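PDB 4YXT: polyketide biosynthesis 3-hydroxy-3-methylglutaryl-ACP synthase PksG, which catalyses the aldol condensation of acetyl-AcpK with a beta-ketothioester polyketide intermediate carried on a PksL thiolation domain, a step in the biosynthesis of the antibiotic bacillaene. Local coordinates for residues A[217-222]-A[324-329]; A[249-252]-A[256-259]; A[288-293]-A[309-314]. The protein carries 1 engineered substitution. All coordinates share one frame; numbering follows the deposited sequence.

Interaction 1: residues A[217-222]-A[324-329]; sequences LMSYLD and FSYGSG
A chi1 of -176° sets the Tyr220 ring trans to the backbone N, and with Phe324 and Tyr326 taking the same setting from their strand, three aromatic rings converge between helix 217-222 and strand 324-327. Phe324 comes edge first: its CE2 sits over one face of the Tyr220 ring, 3.7 Å from Tyr220 CZ, and planes 79° apart make this a T-shaped pair. Tyr326 meets Tyr220 differently. The face of its ring receives the helix backbone, Tyr220 CA lying 4.0 Å from the Tyr326 ring centroid in a CH-pi contact, while Tyr326 CB packs 3.8 Å from Tyr220 CD2. The cluster thus joins a covering helix to one strand of the mixed beta-sheet in this thiolase-like fold, the short axes of the two running at 147°, roughly antiparallel. At its polar margin Ser219 OG and Tyr326 OH stand 2.7 Å apart, but Leu215 O and Ser216 O compete for the one Ser219 proton, and this bond is not settled. Tyr326 OH is hydrogen-bonded to Asp200 OD2, its main polar partner. Tyr220 OH reaches instead to the carbonyl O of His250, an active-site residue by similarity, and the Phe324 backbone bonds to Ala248.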
# COMPACT_ATOMS: atom_id res chain seq x y z
N LEU A 217 -24.09 -0.04 0.57
CA LEU A 217 -24.86 0.87 1.41
C LEU A 217 -24.98 0.37 2.85
O LEU A 217 -24.68 1.11 3.80
CB LEU A 217 -26.24 1.13 0.76
CG LEU A 217 -27.24 1.86 1.67
CD1 LEU A 217 -26.61 3.14 2.20
CD2 LEU A 217 -28.56 2.12 0.94
N MET A 218 -25.38 -0.89 3.03
CA MET A 218 -25.50 -1.49 4.36
C MET A 218 -24.15 -1.50 5.04
O MET A 218 -24.08 -1.20 6.23
CB MET A 218 -25.95 -2.95 4.33
CG MET A 218 -27.41 -3.30 4.41
SD MET A 218 -27.51 -5.13 4.24
CE MET A 218 -28.14 -5.37 2.58
N SER A 219 -23.10 -1.94 4.33
CA SER A 219 -21.78 -2.01 4.99
C SER A 219 -21.22 -0.61 5.36
O SER A 219 -20.79 -0.36 6.51
CB SER A 219 -20.79 -2.85 4.20
OG SER A 219 -20.69 -2.40 2.88
N TYR A 220 -21.31 0.34 4.46
CA TYR A 220 -21.03 1.73 4.82
C TYR A 220 -21.73 2.17 6.07
O TYR A 220 -21.11 2.76 6.94
CB TYR A 220 -21.43 2.65 3.67
CG TYR A 220 -21.13 4.12 3.81
CD1 TYR A 220 -21.84 4.94 4.71
CD2 TYR A 220 -20.12 4.71 3.04
CE1 TYR A 220 -21.58 6.32 4.79
CE2 TYR A 220 -19.85 6.08 3.13
CZ TYR A 220 -20.56 6.87 4.00
OH TYR A 220 -20.27 8.20 4.09
N LEU A 221 -23.03 1.92 6.18
CA LEU A 221 -23.79 2.38 7.35
C LEU A 221 -23.45 1.59 8.61
O LEU A 221 -23.24 2.16 9.70
CB LEU A 221 -25.29 2.30 7.10
CG LEU A 221 -25.84 3.26 6.07
CD1 LEU A 221 -27.27 2.84 5.67
CD2 LEU A 221 -25.78 4.70 6.57
N ASP A 222 -23.34 0.27 8.47
CA ASP A 222 -22.83 -0.50 9.61
C ASP A 222 -21.45 -0.00 10.12
O ASP A 222 -21.26 0.14 11.35
CB ASP A 222 -22.82 -1.97 9.28
CG ASP A 222 -24.24 -2.54 9.04
OD1 ASP A 222 -25.25 -1.90 9.46
OD2 ASP A 222 -24.34 -3.63 8.41
N PHE A 324 -15.15 10.37 8.91
CA PHE A 324 -15.49 8.98 8.71
C PHE A 324 -15.02 8.54 7.38
O PHE A 324 -15.47 9.05 6.41
CB PHE A 324 -17.00 8.77 8.75
CG PHE A 324 -17.41 7.38 8.37
CD1 PHE A 324 -17.03 6.29 9.16
CD2 PHE A 324 -18.15 7.16 7.24
CE1 PHE A 324 -17.38 5.00 8.82
CE2 PHE A 324 -18.52 5.87 6.88
CZ PHE A 324 -18.13 4.78 7.67
N SER A 325 -14.17 7.52 7.35
CA SER A 325 -13.67 6.91 6.11
C SER A 325 -14.22 5.50 5.88
O SER A 325 -14.34 4.68 6.83
CB SER A 325 -12.13 6.85 6.22
OG SER A 325 -11.51 6.01 5.26
N TYR A 326 -14.51 5.20 4.62
CA TYR A 326 -14.99 3.88 4.25
C TYR A 326 -14.36 3.47 2.96
O TYR A 326 -14.32 4.22 2.02
CB TYR A 326 -16.50 3.87 4.02
CG TYR A 326 -17.00 2.47 3.59
CD1 TYR A 326 -17.28 2.18 2.27
CD2 TYR A 326 -17.14 1.44 4.54
CE1 TYR A 326 -17.70 0.90 1.90
CE2 TYR A 326 -17.55 0.17 4.17
CZ TYR A 326 -17.83 -0.09 2.85
OH TYR A 326 -18.18 -1.36 2.51
N GLY A 327 -13.95 2.24 2.89
CA GLY A 327 -13.67 1.66 1.62
C GLY A 327 -14.30 0.30 1.54
O GLY A 327 -14.35 -0.43 2.53
N SER A 328 -14.73 -0.04 0.34
CA SER A 328 -15.23 -1.34 0.04
C SER A 328 -14.28 -2.42 0.34
O SER A 328 -13.10 -2.25 0.13
CB SER A 328 -15.52 -1.43 -1.47
OG SER A 328 -16.66 -0.69 -1.75
N GLY A 329 -14.79 -3.57 0.74
CA GLY A 329 -13.93 -4.74 0.76
C GLY A 329 -13.81 -5.55 2.03
O GLY A 329 -13.74 -6.78 1.90

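Interaction 2: residues A[249-252]-A[256-259]; sequences YHTP and MVKG
The chain leaves the end of strand 246-249 at Tyr249, runs extended through His250 and Thr251, and turns at Pro252 into helix 254-267, which brings Thr251 and Val257 to a CA-CA separation of 6.2 Å. Val257 is the centre of the contact, and its two methyls divide the work. CG1, anti to the backbone N (chi1 175°), lies against the Tyr249 ring with its closest approach, 3.6 Å, to Tyr249 CD2. CG2 turns to the loop, 3.6 Å from His250 O and 3.8 Å from Thr251 OG1, the threonine side chain crossing it at about a right angle. The arrangement is a tight strand-loop-helix connection in the thiolase-like fold, and its loop carries His250, the probable proton donor/acceptor, whose side chain touches Cys114, the probable acyl-thioester residue. Within the loop Thr251 OG1 donates a hydrogen bond of 2.7 Å to Tyr249 O, approaching from above the carbonyl plane, 43° out of it. This bond spans His250 and ties together the residues before and after it. Farther along, Met256 is bent at chi2 and chi3, and its CG lies 3.9 Å from CG of the Pro252 ring, with Met256 CE also close to that corner. Tyr249 OH is hydrogen-bonded to Tyr240 OH.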
# COMPACT_ATOMS: atom_id res chain seq x y z
N TYR A 249 -17.42 13.10 5.63
CA TYR A 249 -17.57 11.68 5.41
C TYR A 249 -17.01 11.31 4.02
O TYR A 249 -16.94 12.18 3.11
CB TYR A 249 -19.03 11.28 5.39
CG TYR A 249 -19.86 11.58 6.54
CD1 TYR A 249 -20.28 10.56 7.42
CD2 TYR A 249 -20.31 12.87 6.76
CE1 TYR A 249 -21.12 10.82 8.47
CE2 TYR A 249 -21.15 13.16 7.83
CZ TYR A 249 -21.57 12.14 8.68
OH TYR A 249 -22.41 12.46 9.71
N HIS A 250 -16.70 10.02 3.86
CA HIS A 250 -16.47 9.47 2.55
C HIS A 250 -17.74 9.70 1.73
O HIS A 250 -18.82 9.23 2.13
CB HIS A 250 -16.20 7.98 2.58
CG HIS A 250 -16.12 7.41 1.21
ND1 HIS A 250 -15.21 7.85 0.31
CD2 HIS A 250 -16.83 6.44 0.60
CE1 HIS A 250 -15.39 7.23 -0.85
NE2 HIS A 250 -16.37 6.35 -0.69
N THR A 251 -17.58 10.43 0.63
CA THR A 251 -18.70 10.95 -0.17
C THR A 251 -18.70 10.33 -1.59
O THR A 251 -18.10 10.89 -2.52
CB THR A 251 -18.65 12.49 -0.24
OG1 THR A 251 -18.47 13.04 1.07
CG2 THR A 251 -19.92 13.07 -0.82
N PRO A 252 -19.36 9.18 -1.76
CA PRO A 252 -19.49 8.66 -3.11
C PRO A 252 -20.57 9.40 -3.89
O PRO A 252 -20.49 9.51 -5.12
CB PRO A 252 -19.87 7.20 -2.91
CG PRO A 252 -20.48 7.11 -1.56
CD PRO A 252 -19.95 8.28 -0.75
N MET A 256 -25.88 9.83 -0.40
CA MET A 256 -25.41 8.77 0.51
C MET A 256 -25.09 9.39 1.86
O MET A 256 -25.53 8.95 2.91
CB MET A 256 -24.13 8.11 -0.06
CG MET A 256 -23.50 7.05 0.84
SD MET A 256 -24.49 5.55 0.74
CE MET A 256 -23.93 4.94 -0.85
N VAL A 257 -24.36 10.48 1.82
CA VAL A 257 -23.96 11.12 3.04
C VAL A 257 -25.13 11.71 3.86
O VAL A 257 -25.18 11.64 5.11
CB VAL A 257 -22.89 12.15 2.70
CG1 VAL A 257 -22.53 12.93 3.95
CG2 VAL A 257 -21.69 11.42 2.12
N LYS A 258 -26.05 12.36 3.18
CA LYS A 258 -27.25 12.85 3.86
C LYS A 258 -28.03 11.72 4.52
O LYS A 258 -28.49 11.86 5.63
CB LYS A 258 -28.16 13.61 2.92
CG LYS A 258 -29.26 14.37 3.66
CD LYS A 258 -29.98 15.28 2.69
CE LYS A 258 -31.29 15.80 3.26
NZ LYS A 258 -31.50 17.22 2.83
N GLY A 259 -28.17 10.61 3.83
CA GLY A 259 -28.78 9.41 4.42
C GLY A 259 -28.09 8.94 5.68
O GLY A 259 -28.75 8.67 6.68

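Interaction 3: residues A[288-293]-A[309-314]; sequences LNYCQR and TIDQGR
Tyr290 pushes its phenol end between the side chains of Asp311 and Gln312 near the C-terminal end of helix 301-312. Its OH donates a hydrogen bond of 2.8 Å to Asp311 OD2, which receives it on the anti lone pair, pointing away from the other carboxylate oxygen. OD2 lies at the edge of the Tyr290 ring and in its plane, whereas the carboxylate itself is turned almost upright to that ring, by 84°. Gln312 OE1 is a second oxygen near the phenol, 3.1 Å from Tyr290 OH, but the proton is directed to Asp311. The bend of Gln312 at chi2 (-65°) folds its amide back toward segment 288-293, where it stacks on the amide of Asn289 with planes only 20° apart; Asn289 ND2 and Gln312 NE2 are 4.0 Å from each other. Nearer the backbone the aliphatic stems also approach, Asn289 CB lying 4.1 Å from Gln312 CG. Tyr290 also touches Leu304 of helix 301-312 and Ile352 and Leu356 of helix 352-357, and its backbone N is hydrogen-bonded to Ser308 OG. Gly313 leaves helical geometry just after Gln312. Away from the probable active-site residues, the contact joins the turn around Asn289 and Tyr290 to the last turn of helix 301-312, within the C-terminal HMG-CoA synthase family region.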
# COMPACT_ATOMS: atom_id res chain seq x y z
N LEU A 288 -19.85 18.93 1.55
CA LEU A 288 -20.33 18.32 0.29
C LEU A 288 -20.14 19.20 -0.93
O LEU A 288 -20.28 18.72 -2.05
CB LEU A 288 -21.83 17.96 0.39
CG LEU A 288 -22.24 16.72 1.18
CD1 LEU A 288 -21.89 16.90 2.64
CD2 LEU A 288 -23.74 16.50 1.07
N ASN A 289 -19.87 20.48 -0.72
CA ASN A 289 -19.72 21.42 -1.81
C ASN A 289 -18.80 20.95 -2.94
O ASN A 289 -19.25 20.85 -4.11
CB ASN A 289 -19.27 22.76 -1.27
CG ASN A 289 -19.31 23.87 -2.32
OD1 ASN A 289 -18.62 23.84 -3.32
ND2 ASN A 289 -20.11 24.85 -2.05
N TYR A 290 -17.54 20.62 -2.65
CA TYR A 290 -16.61 20.22 -3.75
C TYR A 290 -16.91 18.82 -4.28
O TYR A 290 -16.75 18.51 -5.46
CB TYR A 290 -15.15 20.28 -3.29
CG TYR A 290 -14.68 21.61 -2.88
CD1 TYR A 290 -15.29 22.78 -3.35
CD2 TYR A 290 -13.62 21.74 -2.01
CE1 TYR A 290 -14.86 24.02 -2.97
CE2 TYR A 290 -13.17 22.99 -1.61
CZ TYR A 290 -13.77 24.14 -2.08
OH TYR A 290 -13.33 25.41 -1.67
N CYS A 291 -17.36 17.98 -3.39
CA CYS A 291 -17.71 16.63 -3.78
C CYS A 291 -18.75 16.64 -4.88
O CYS A 291 -18.65 15.88 -5.82
CB CYS A 291 -18.20 15.85 -2.55
SG CYS A 291 -16.85 15.60 -1.36
N GLN A 292 -19.72 17.54 -4.78
CA GLN A 292 -20.73 17.69 -5.80
C GLN A 292 -20.22 18.16 -7.15
O GLN A 292 -20.96 18.10 -8.10
CB GLN A 292 -21.73 18.75 -5.40
CG GLN A 292 -22.56 18.41 -4.19
CD GLN A 292 -23.67 19.42 -4.05
OE1 GLN A 292 -24.67 19.34 -4.77
NE2 GLN A 292 -23.48 20.40 -3.18
N ARG A 293 -18.99 18.66 -7.22
CA ARG A 293 -18.47 19.21 -8.46
C ARG A 293 -17.43 18.33 -9.10
O ARG A 293 -17.13 18.46 -10.31
CB ARG A 293 -17.96 20.62 -8.22
CG ARG A 293 -18.99 21.58 -7.66
CD ARG A 293 -18.42 23.00 -7.45
NE ARG A 293 -18.01 23.51 -8.74
CZ ARG A 293 -17.34 24.62 -8.96
NH1 ARG A 293 -16.93 25.38 -7.96
NH2 ARG A 293 -17.04 24.91 -10.21
N THR A 309 -14.95 21.25 3.71
CA THR A 309 -15.39 21.72 5.03
C THR A 309 -14.53 22.90 5.54
O THR A 309 -15.04 23.90 6.14
CB THR A 309 -15.31 20.60 6.10
OG1 THR A 309 -16.22 19.53 5.79
CG2 THR A 309 -15.58 21.12 7.49
N ILE A 310 -13.23 22.76 5.31
CA ILE A 310 -12.30 23.79 5.69
C ILE A 310 -12.44 25.04 4.85
O ILE A 310 -12.42 26.09 5.39
CB ILE A 310 -10.83 23.30 5.72
CG1 ILE A 310 -10.67 22.24 6.82
CG2 ILE A 310 -9.90 24.47 6.01
CD1 ILE A 310 -9.50 21.33 6.65
N ASP A 311 -12.61 24.94 3.53
CA ASP A 311 -12.82 26.14 2.71
C ASP A 311 -14.20 26.78 2.95
O ASP A 311 -14.30 28.00 3.03
CB ASP A 311 -12.62 25.87 1.21
CG ASP A 311 -11.13 25.83 0.80
OD1 ASP A 311 -10.25 25.93 1.69
OD2 ASP A 311 -10.82 25.69 -0.41
N GLN A 312 -15.25 25.99 3.11
CA GLN A 312 -16.61 26.53 3.12
C GLN A 312 -17.18 26.78 4.49
O GLN A 312 -18.15 27.50 4.62
CB GLN A 312 -17.54 25.64 2.29
CG GLN A 312 -17.01 25.35 0.90
CD GLN A 312 -16.92 26.58 0.02
OE1 GLN A 312 -15.95 26.76 -0.75
NE2 GLN A 312 -17.91 27.45 0.14
N GLY A 313 -16.54 26.27 5.53
CA GLY A 313 -17.11 26.33 6.86
C GLY A 313 -16.65 27.55 7.61
O GLY A 313 -15.94 28.34 7.07
N ARG A 314 -17.09 27.70 8.85
CA ARG A 314 -16.79 28.88 9.66
C ARG A 314 -15.72 28.57 10.71
O ARG A 314 -15.94 27.73 11.58
CB ARG A 314 -18.07 29.38 10.37
CG ARG A 314 -17.85 30.66 11.21
CD ARG A 314 -19.10 31.16 11.90
NE ARG A 314 -20.25 31.27 11.01
CZ ARG A 314 -21.47 31.63 11.41
NH1 ARG A 314 -21.70 31.95 12.69
NH2 ARG A 314 -22.47 31.72 10.54

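Interactions 1 and 2, with centres 10 Å apart, illustrate how a probably catalytic loop can be held from its backbone. Tyr220 OH is 2.6 Å from His250 O and Phe324 O is 3.0 Å from His250 N, both probable hydrogen bonds; the Tyr220 phenol and the Phe324 backbone together hold the His250 peptide groups, while its side chain lies about 4 Å from that of Cys114, the probable acyl-thioester residue. Leu217 CD1 and Met256 SD, 3.5 Å apart, extend the join. Interaction 3 is 13 Å from interaction 2 between centres and touches it where Thr251 CG2 packs 3.7 Å from Cys291 CB; from interaction 1 its nearest atoms are about 9 Å away.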